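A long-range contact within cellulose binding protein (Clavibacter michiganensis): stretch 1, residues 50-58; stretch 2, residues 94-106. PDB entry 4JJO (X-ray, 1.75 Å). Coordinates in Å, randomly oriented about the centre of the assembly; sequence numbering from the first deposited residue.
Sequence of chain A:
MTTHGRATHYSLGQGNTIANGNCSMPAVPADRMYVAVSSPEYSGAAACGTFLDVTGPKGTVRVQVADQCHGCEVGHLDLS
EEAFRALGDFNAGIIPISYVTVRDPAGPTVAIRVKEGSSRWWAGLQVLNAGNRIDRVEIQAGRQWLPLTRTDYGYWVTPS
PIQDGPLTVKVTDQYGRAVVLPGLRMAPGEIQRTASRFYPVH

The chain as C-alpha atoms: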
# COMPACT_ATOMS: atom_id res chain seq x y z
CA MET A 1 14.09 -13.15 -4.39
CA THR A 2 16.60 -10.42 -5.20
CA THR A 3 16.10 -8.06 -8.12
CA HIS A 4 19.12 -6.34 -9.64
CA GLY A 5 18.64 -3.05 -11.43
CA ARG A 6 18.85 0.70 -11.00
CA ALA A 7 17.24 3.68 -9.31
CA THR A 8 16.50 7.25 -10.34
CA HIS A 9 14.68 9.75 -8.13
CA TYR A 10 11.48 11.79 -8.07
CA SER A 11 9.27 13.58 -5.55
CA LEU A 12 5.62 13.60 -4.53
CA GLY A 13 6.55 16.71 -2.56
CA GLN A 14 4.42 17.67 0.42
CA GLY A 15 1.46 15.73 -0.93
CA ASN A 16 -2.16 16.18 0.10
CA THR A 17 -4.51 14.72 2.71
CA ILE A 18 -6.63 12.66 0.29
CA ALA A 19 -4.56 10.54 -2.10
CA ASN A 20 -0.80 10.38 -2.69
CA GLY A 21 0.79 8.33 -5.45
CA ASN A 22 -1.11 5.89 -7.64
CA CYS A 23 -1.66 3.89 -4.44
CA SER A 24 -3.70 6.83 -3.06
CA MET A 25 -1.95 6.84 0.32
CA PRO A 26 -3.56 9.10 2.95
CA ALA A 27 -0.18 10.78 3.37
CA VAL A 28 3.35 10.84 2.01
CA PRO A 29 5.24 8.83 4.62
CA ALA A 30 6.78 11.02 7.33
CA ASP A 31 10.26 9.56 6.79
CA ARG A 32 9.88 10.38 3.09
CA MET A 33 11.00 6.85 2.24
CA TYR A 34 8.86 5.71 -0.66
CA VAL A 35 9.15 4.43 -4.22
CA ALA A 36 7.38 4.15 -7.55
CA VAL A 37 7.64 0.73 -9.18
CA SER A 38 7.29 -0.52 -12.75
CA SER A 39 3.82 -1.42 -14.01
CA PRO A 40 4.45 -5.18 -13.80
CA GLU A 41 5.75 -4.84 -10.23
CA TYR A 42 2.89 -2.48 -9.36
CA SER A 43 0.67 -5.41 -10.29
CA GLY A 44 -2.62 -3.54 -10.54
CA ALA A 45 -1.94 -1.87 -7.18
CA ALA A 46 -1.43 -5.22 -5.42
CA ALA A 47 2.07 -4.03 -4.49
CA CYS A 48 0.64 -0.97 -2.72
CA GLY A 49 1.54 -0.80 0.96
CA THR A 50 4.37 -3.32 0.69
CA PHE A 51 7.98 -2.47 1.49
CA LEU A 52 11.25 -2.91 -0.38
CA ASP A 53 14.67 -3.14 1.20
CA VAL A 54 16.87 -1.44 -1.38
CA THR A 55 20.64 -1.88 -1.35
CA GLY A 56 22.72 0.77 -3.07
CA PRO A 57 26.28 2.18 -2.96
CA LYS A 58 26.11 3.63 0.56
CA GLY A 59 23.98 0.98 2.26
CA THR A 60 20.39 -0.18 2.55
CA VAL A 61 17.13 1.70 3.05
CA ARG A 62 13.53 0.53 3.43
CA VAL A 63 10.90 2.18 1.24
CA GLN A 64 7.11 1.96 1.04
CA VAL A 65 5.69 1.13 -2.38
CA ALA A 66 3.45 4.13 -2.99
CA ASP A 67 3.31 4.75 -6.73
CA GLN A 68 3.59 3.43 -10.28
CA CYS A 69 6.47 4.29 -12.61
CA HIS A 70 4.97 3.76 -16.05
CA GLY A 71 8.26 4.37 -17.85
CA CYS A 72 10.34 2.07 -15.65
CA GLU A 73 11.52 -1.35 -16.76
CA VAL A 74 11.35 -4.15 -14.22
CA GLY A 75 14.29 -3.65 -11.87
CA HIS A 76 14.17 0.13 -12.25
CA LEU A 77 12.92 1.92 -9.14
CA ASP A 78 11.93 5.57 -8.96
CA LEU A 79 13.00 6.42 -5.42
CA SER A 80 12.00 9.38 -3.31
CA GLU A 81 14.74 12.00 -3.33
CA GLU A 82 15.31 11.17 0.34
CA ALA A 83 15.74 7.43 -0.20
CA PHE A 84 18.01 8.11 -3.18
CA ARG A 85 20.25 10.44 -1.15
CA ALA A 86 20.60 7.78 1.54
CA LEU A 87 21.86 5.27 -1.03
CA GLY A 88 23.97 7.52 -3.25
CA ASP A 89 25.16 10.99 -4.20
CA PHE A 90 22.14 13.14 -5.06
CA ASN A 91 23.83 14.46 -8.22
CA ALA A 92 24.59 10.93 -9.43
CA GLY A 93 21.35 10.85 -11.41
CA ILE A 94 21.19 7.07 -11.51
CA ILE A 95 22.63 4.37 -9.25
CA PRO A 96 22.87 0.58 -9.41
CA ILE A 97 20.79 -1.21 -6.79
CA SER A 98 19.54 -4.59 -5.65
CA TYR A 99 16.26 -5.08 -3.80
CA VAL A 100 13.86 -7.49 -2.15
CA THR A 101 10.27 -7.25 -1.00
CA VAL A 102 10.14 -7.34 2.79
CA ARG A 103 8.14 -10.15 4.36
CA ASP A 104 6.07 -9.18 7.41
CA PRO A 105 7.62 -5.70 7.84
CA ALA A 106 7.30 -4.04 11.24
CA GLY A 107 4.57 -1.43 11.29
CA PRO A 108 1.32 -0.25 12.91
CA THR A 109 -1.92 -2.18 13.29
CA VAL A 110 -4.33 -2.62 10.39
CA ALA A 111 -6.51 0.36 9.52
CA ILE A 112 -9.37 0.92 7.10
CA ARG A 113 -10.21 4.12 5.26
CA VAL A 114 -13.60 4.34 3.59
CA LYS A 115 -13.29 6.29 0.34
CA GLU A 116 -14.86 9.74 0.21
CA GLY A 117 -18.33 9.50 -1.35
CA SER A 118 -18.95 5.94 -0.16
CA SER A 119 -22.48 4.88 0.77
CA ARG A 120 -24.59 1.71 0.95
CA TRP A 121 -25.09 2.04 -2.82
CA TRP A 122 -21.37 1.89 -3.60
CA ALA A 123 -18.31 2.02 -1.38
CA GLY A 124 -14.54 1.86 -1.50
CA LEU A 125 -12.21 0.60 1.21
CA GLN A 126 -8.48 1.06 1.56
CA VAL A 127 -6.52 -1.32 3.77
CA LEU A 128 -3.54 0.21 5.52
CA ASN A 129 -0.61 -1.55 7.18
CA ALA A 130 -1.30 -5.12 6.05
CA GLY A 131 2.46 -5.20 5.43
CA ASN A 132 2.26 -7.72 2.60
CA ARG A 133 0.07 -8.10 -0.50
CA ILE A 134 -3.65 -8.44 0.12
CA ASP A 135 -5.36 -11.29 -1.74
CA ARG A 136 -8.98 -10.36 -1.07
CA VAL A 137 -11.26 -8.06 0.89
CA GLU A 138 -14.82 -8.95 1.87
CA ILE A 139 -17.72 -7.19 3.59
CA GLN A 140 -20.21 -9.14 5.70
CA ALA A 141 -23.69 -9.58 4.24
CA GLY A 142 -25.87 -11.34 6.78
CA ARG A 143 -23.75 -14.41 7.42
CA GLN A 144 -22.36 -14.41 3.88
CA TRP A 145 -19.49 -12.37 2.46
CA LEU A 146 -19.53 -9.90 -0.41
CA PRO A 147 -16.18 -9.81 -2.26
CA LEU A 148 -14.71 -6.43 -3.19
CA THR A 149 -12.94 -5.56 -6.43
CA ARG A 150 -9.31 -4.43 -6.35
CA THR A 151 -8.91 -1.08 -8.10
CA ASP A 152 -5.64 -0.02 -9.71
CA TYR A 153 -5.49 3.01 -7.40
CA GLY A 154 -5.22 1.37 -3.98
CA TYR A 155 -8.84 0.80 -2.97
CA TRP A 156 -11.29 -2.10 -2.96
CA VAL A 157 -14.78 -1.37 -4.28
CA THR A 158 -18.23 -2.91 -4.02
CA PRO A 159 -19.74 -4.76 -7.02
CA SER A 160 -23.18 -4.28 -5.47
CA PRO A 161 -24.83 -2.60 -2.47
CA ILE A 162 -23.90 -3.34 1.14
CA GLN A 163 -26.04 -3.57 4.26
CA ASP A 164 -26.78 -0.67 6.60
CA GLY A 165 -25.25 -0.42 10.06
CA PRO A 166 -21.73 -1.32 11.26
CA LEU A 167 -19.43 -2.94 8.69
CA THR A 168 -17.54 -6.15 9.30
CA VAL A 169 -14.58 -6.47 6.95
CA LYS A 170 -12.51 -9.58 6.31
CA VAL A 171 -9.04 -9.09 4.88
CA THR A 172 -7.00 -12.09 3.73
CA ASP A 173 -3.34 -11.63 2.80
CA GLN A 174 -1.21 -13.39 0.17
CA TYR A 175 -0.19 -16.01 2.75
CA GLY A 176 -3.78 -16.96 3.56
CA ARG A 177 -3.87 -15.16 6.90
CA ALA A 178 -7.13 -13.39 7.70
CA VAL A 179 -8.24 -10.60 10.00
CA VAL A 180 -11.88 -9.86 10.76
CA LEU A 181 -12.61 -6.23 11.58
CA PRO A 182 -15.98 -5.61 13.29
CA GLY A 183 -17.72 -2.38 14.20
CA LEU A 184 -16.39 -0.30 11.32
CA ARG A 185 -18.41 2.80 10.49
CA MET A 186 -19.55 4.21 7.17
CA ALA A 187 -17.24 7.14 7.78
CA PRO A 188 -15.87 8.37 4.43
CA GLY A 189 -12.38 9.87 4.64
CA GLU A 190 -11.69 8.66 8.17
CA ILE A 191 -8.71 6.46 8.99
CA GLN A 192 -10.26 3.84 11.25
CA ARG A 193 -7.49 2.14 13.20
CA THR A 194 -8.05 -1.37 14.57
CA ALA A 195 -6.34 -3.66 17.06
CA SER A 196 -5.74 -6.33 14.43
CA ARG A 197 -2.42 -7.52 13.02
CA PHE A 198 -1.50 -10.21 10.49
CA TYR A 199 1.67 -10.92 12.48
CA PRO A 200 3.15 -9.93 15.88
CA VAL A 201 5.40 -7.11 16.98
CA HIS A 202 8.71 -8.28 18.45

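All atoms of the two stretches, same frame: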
# COMPACT_ATOMS: atom_id res chain seq x y z
N THR A 50 3.25 -2.44 0.40
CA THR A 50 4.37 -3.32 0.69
C THR A 50 5.66 -2.51 0.78
O THR A 50 5.69 -1.33 0.43
CB THR A 50 4.55 -4.43 -0.37
OG1 THR A 50 4.95 -3.85 -1.62
CG2 THR A 50 3.26 -5.22 -0.55
N PHE A 51 6.71 -3.15 1.27
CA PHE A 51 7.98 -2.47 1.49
C PHE A 51 9.11 -3.18 0.77
O PHE A 51 9.14 -4.40 0.69
CB PHE A 51 8.27 -2.39 2.99
CG PHE A 51 7.38 -1.44 3.73
CD1 PHE A 51 7.84 -0.19 4.10
CD2 PHE A 51 6.09 -1.80 4.06
CE1 PHE A 51 7.02 0.69 4.78
CE2 PHE A 51 5.26 -0.92 4.74
CZ PHE A 51 5.73 0.33 5.10
N LEU A 52 10.04 -2.39 0.24
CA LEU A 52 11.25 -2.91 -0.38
C LEU A 52 12.45 -2.53 0.47
O LEU A 52 12.54 -1.39 0.93
CB LEU A 52 11.44 -2.32 -1.78
CG LEU A 52 10.28 -2.38 -2.77
CD1 LEU A 52 10.67 -1.69 -4.07
CD2 LEU A 52 9.87 -3.82 -3.02
N ASP A 53 13.36 -3.48 0.68
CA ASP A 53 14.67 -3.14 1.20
C ASP A 53 15.62 -3.00 0.03
O ASP A 53 15.95 -3.98 -0.65
CB ASP A 53 15.18 -4.20 2.18
CG ASP A 53 14.70 -3.96 3.60
OD1 ASP A 53 14.25 -2.83 3.88
OD2 ASP A 53 14.78 -4.89 4.43
N VAL A 54 16.06 -1.77 -0.22
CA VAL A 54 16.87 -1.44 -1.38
C VAL A 54 18.32 -1.24 -0.98
O VAL A 54 18.62 -0.41 -0.12
CB VAL A 54 16.36 -0.15 -2.06
CG1 VAL A 54 17.15 0.13 -3.32
CG2 VAL A 54 14.88 -0.26 -2.36
N THR A 55 19.21 -2.00 -1.60
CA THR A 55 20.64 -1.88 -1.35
C THR A 55 21.31 -1.11 -2.48
O THR A 55 21.22 -1.49 -3.65
CB THR A 55 21.31 -3.25 -1.21
OG1 THR A 55 20.75 -3.95 -0.09
CG2 THR A 55 22.81 -3.09 -1.00
N GLY A 56 21.97 -0.02 -2.12
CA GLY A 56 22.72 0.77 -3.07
C GLY A 56 24.14 1.00 -2.59
O GLY A 56 24.58 0.36 -1.63
N PRO A 57 24.86 1.91 -3.25
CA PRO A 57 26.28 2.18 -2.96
C PRO A 57 26.59 2.39 -1.48
O PRO A 57 27.55 1.81 -0.97
CB PRO A 57 26.55 3.48 -3.74
CG PRO A 57 25.56 3.48 -4.84
CD PRO A 57 24.34 2.77 -4.32
N LYS A 58 25.79 3.20 -0.80
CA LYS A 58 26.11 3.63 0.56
C LYS A 58 25.54 2.74 1.65
O LYS A 58 25.95 2.82 2.81
CB LYS A 58 25.64 5.07 0.78
CG LYS A 58 26.44 6.07 -0.03
CD LYS A 58 26.02 7.50 0.20
CE LYS A 58 26.87 8.44 -0.64
NZ LYS A 58 26.57 9.88 -0.39
N ILE A 94 21.62 8.46 -11.52
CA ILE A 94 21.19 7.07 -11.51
C ILE A 94 22.22 6.22 -10.78
O ILE A 94 23.42 6.45 -10.90
CB ILE A 94 21.00 6.55 -12.94
CG1 ILE A 94 20.47 5.12 -12.92
CG2 ILE A 94 22.31 6.60 -13.69
CD1 ILE A 94 20.02 4.63 -14.26
N ILE A 95 21.75 5.25 -10.01
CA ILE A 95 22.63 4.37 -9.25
C ILE A 95 22.22 2.91 -9.42
O ILE A 95 21.04 2.61 -9.57
CB ILE A 95 22.61 4.70 -7.75
CG1 ILE A 95 21.17 4.74 -7.24
CG2 ILE A 95 23.31 6.01 -7.49
CD1 ILE A 95 21.05 4.84 -5.73
N PRO A 96 23.20 2.00 -9.39
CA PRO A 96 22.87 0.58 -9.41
C PRO A 96 22.37 0.13 -8.04
O PRO A 96 22.89 0.59 -7.02
CB PRO A 96 24.21 -0.09 -9.75
CG PRO A 96 25.23 0.85 -9.25
CD PRO A 96 24.65 2.24 -9.30
N ILE A 97 21.38 -0.75 -8.03
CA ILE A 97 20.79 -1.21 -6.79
C ILE A 97 20.44 -2.69 -6.88
O ILE A 97 20.41 -3.27 -7.97
CB ILE A 97 19.49 -0.45 -6.46
CG1 ILE A 97 18.46 -0.66 -7.57
CG2 ILE A 97 19.76 1.03 -6.27
CD1 ILE A 97 17.05 -0.30 -7.18
N SER A 98 20.20 -3.30 -5.73
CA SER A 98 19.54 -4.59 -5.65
C SER A 98 18.43 -4.45 -4.62
O SER A 98 18.56 -3.66 -3.68
CB SER A 98 20.52 -5.69 -5.25
OG SER A 98 20.86 -5.58 -3.88
N TYR A 99 17.34 -5.18 -4.78
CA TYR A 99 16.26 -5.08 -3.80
C TYR A 99 15.42 -6.34 -3.64
O TYR A 99 15.36 -7.20 -4.51
CB TYR A 99 15.35 -3.88 -4.10
CG TYR A 99 14.67 -3.90 -5.45
CD1 TYR A 99 13.37 -4.38 -5.58
CD2 TYR A 99 15.30 -3.40 -6.58
CE1 TYR A 99 12.73 -4.38 -6.80
CE2 TYR A 99 14.67 -3.40 -7.81
CZ TYR A 99 13.38 -3.89 -7.92
OH TYR A 99 12.75 -3.89 -9.14
N VAL A 100 14.78 -6.41 -2.48
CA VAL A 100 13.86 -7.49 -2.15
C VAL A 100 12.60 -6.89 -1.57
O VAL A 100 12.63 -5.80 -1.00
CB VAL A 100 14.45 -8.45 -1.10
CG1 VAL A 100 15.60 -9.24 -1.68
CG2 VAL A 100 14.88 -7.68 0.14
N THR A 101 11.49 -7.59 -1.72
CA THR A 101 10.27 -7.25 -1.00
C THR A 101 10.36 -7.80 0.41
O THR A 101 10.71 -8.96 0.62
CB THR A 101 9.02 -7.81 -1.69
OG1 THR A 101 8.83 -7.16 -2.95
CG2 THR A 101 7.79 -7.60 -0.83
N VAL A 102 10.05 -6.95 1.39
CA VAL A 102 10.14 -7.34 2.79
C VAL A 102 8.94 -8.19 3.18
O VAL A 102 7.80 -7.83 2.91
CB VAL A 102 10.17 -6.10 3.71
CG1 VAL A 102 10.21 -6.52 5.17
CG2 VAL A 102 11.36 -5.21 3.37
N ARG A 103 9.21 -9.32 3.82
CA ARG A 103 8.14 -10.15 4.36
C ARG A 103 7.83 -9.72 5.79
O ARG A 103 8.74 -9.53 6.60
CB ARG A 103 8.53 -11.63 4.34
CG ARG A 103 7.36 -12.56 4.63
CD ARG A 103 7.70 -14.01 4.35
NE ARG A 103 6.59 -14.90 4.69
CZ ARG A 103 6.47 -16.15 4.28
NH1 ARG A 103 7.38 -16.70 3.49
NH2 ARG A 103 5.41 -16.87 4.66
N ASP A 104 6.54 -9.57 6.08
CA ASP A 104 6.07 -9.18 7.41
C ASP A 104 6.89 -8.05 8.01
O ASP A 104 7.48 -8.21 9.08
CB ASP A 104 6.08 -10.38 8.36
CG ASP A 104 5.14 -11.47 7.91
OD1 ASP A 104 4.41 -11.25 6.93
OD2 ASP A 104 5.12 -12.55 8.55
N PRO A 105 6.92 -6.89 7.33
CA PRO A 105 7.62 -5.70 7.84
C PRO A 105 6.98 -5.17 9.12
O PRO A 105 5.75 -5.18 9.24
CB PRO A 105 7.43 -4.68 6.71
CG PRO A 105 6.19 -5.12 6.02
CD PRO A 105 6.25 -6.62 6.05
N ALA A 106 7.80 -4.71 10.05
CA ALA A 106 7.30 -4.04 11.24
C ALA A 106 6.49 -2.83 10.83
O ALA A 106 6.83 -2.13 9.87
CB ALA A 106 8.45 -3.63 12.13
O HOH W 1 6.60 -5.51 -3.38
O HOH W 2 6.25 -5.82 2.30

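Two strands far apart in sequence, one running from Phe 51 to about Gly 56 and the other from about Ile 95 to about Thr 101, lie side by side as antiparallel neighbours in a sheet. Their axes approach to 4.6 Å, and their N-to-C directions differ by 157°, the usual departure from strict antiparallelism in a twisted sheet. The register pairs Leu 52 with Thr 101, Asp 53 with Val 100, Val 54 with Tyr 99 and Thr 55 with Ser 98, and CA–CA spacing alternates along it: 5.5 Å between Asp 53 CA and Val 100 CA, 4.4 Å between Val 54 CA and Tyr 99 CA, 5.2 Å between Thr 55 CA and Ser 98 CA.

The wider pairs carry the hydrogen bonds. Thr 55 N donates to Ser 98 O (2.7 Å) and Ser 98 N returns a bond to Thr 55 O (2.9 Å), both nearly straight. The Asp 53 pair is looser: Asp 53 N reaches Val 100 O at 3.0 Å with an N-H...O angle of 146°, and Val 100 N reaches Asp 53 O at 3.3 Å. At the far end Val 102 N donates to Phe 51 O at 2.8 Å, almost linearly (177°). The reciprocal bond is replaced by a water, which accepts from Phe 51 N (2.9 Å) and donates to Val 102 O (2.6 Å), so water carries the second link of this pair, while the first is a direct backbone bond. At the narrow pairs, CA-H groups point at carbonyls already engaged by amides: Leu 52 CA lies 3.3 Å from Val 100 O, and Tyr 99 CA 3.4 Å from Asp 53 O.

Side chains alternate between the two faces. Leu 52, Val 54, Tyr 99 and Thr 101 share one face, where the packing is largely apolar. Leu 52 CD1 sits 4.1 Å from Tyr 99 CD1, meeting the ring obliquely, while Leu 52 CD2 lies 3.5 Å from Thr 101 OG1. Val 54 (chi1 t) places CG2 4.0 Å from Tyr 99 CB and CG1 3.9 Å from Ile 97 CD1. Beside Leu 52, a second water joins Thr 50 and Thr 101, donating to Thr 50 OG1 (2.9 Å) and hydrogen-bonded to Thr 101 OG1 (2.8 Å).

Asp 53, Thr 55, Ser 98 and Val 100 occupy the other face, which is more polar. Thr 55 CB comes within 3.6 Å of Ser 98 OG, a van der Waals contact. Asp 53 CB packs 4.0 Å from Val 100 CG2, and Asp 53 CG lies 3.6 Å from Val 102 CG2; the carboxylate oxygens find their hydrogen bonds elsewhere in the structure.

Beyond the paired residues, apolar contacts extend the interface both ways. Phe 51 CB lies 4.2 Å from Val 102 CG2, and its ring meets Pro 105 obliquely, with Phe 51 CD2 3.9 Å from Pro 105 CG. At the other end, Pro 57 CD rests 4.1 Å from Ile 95 CD1.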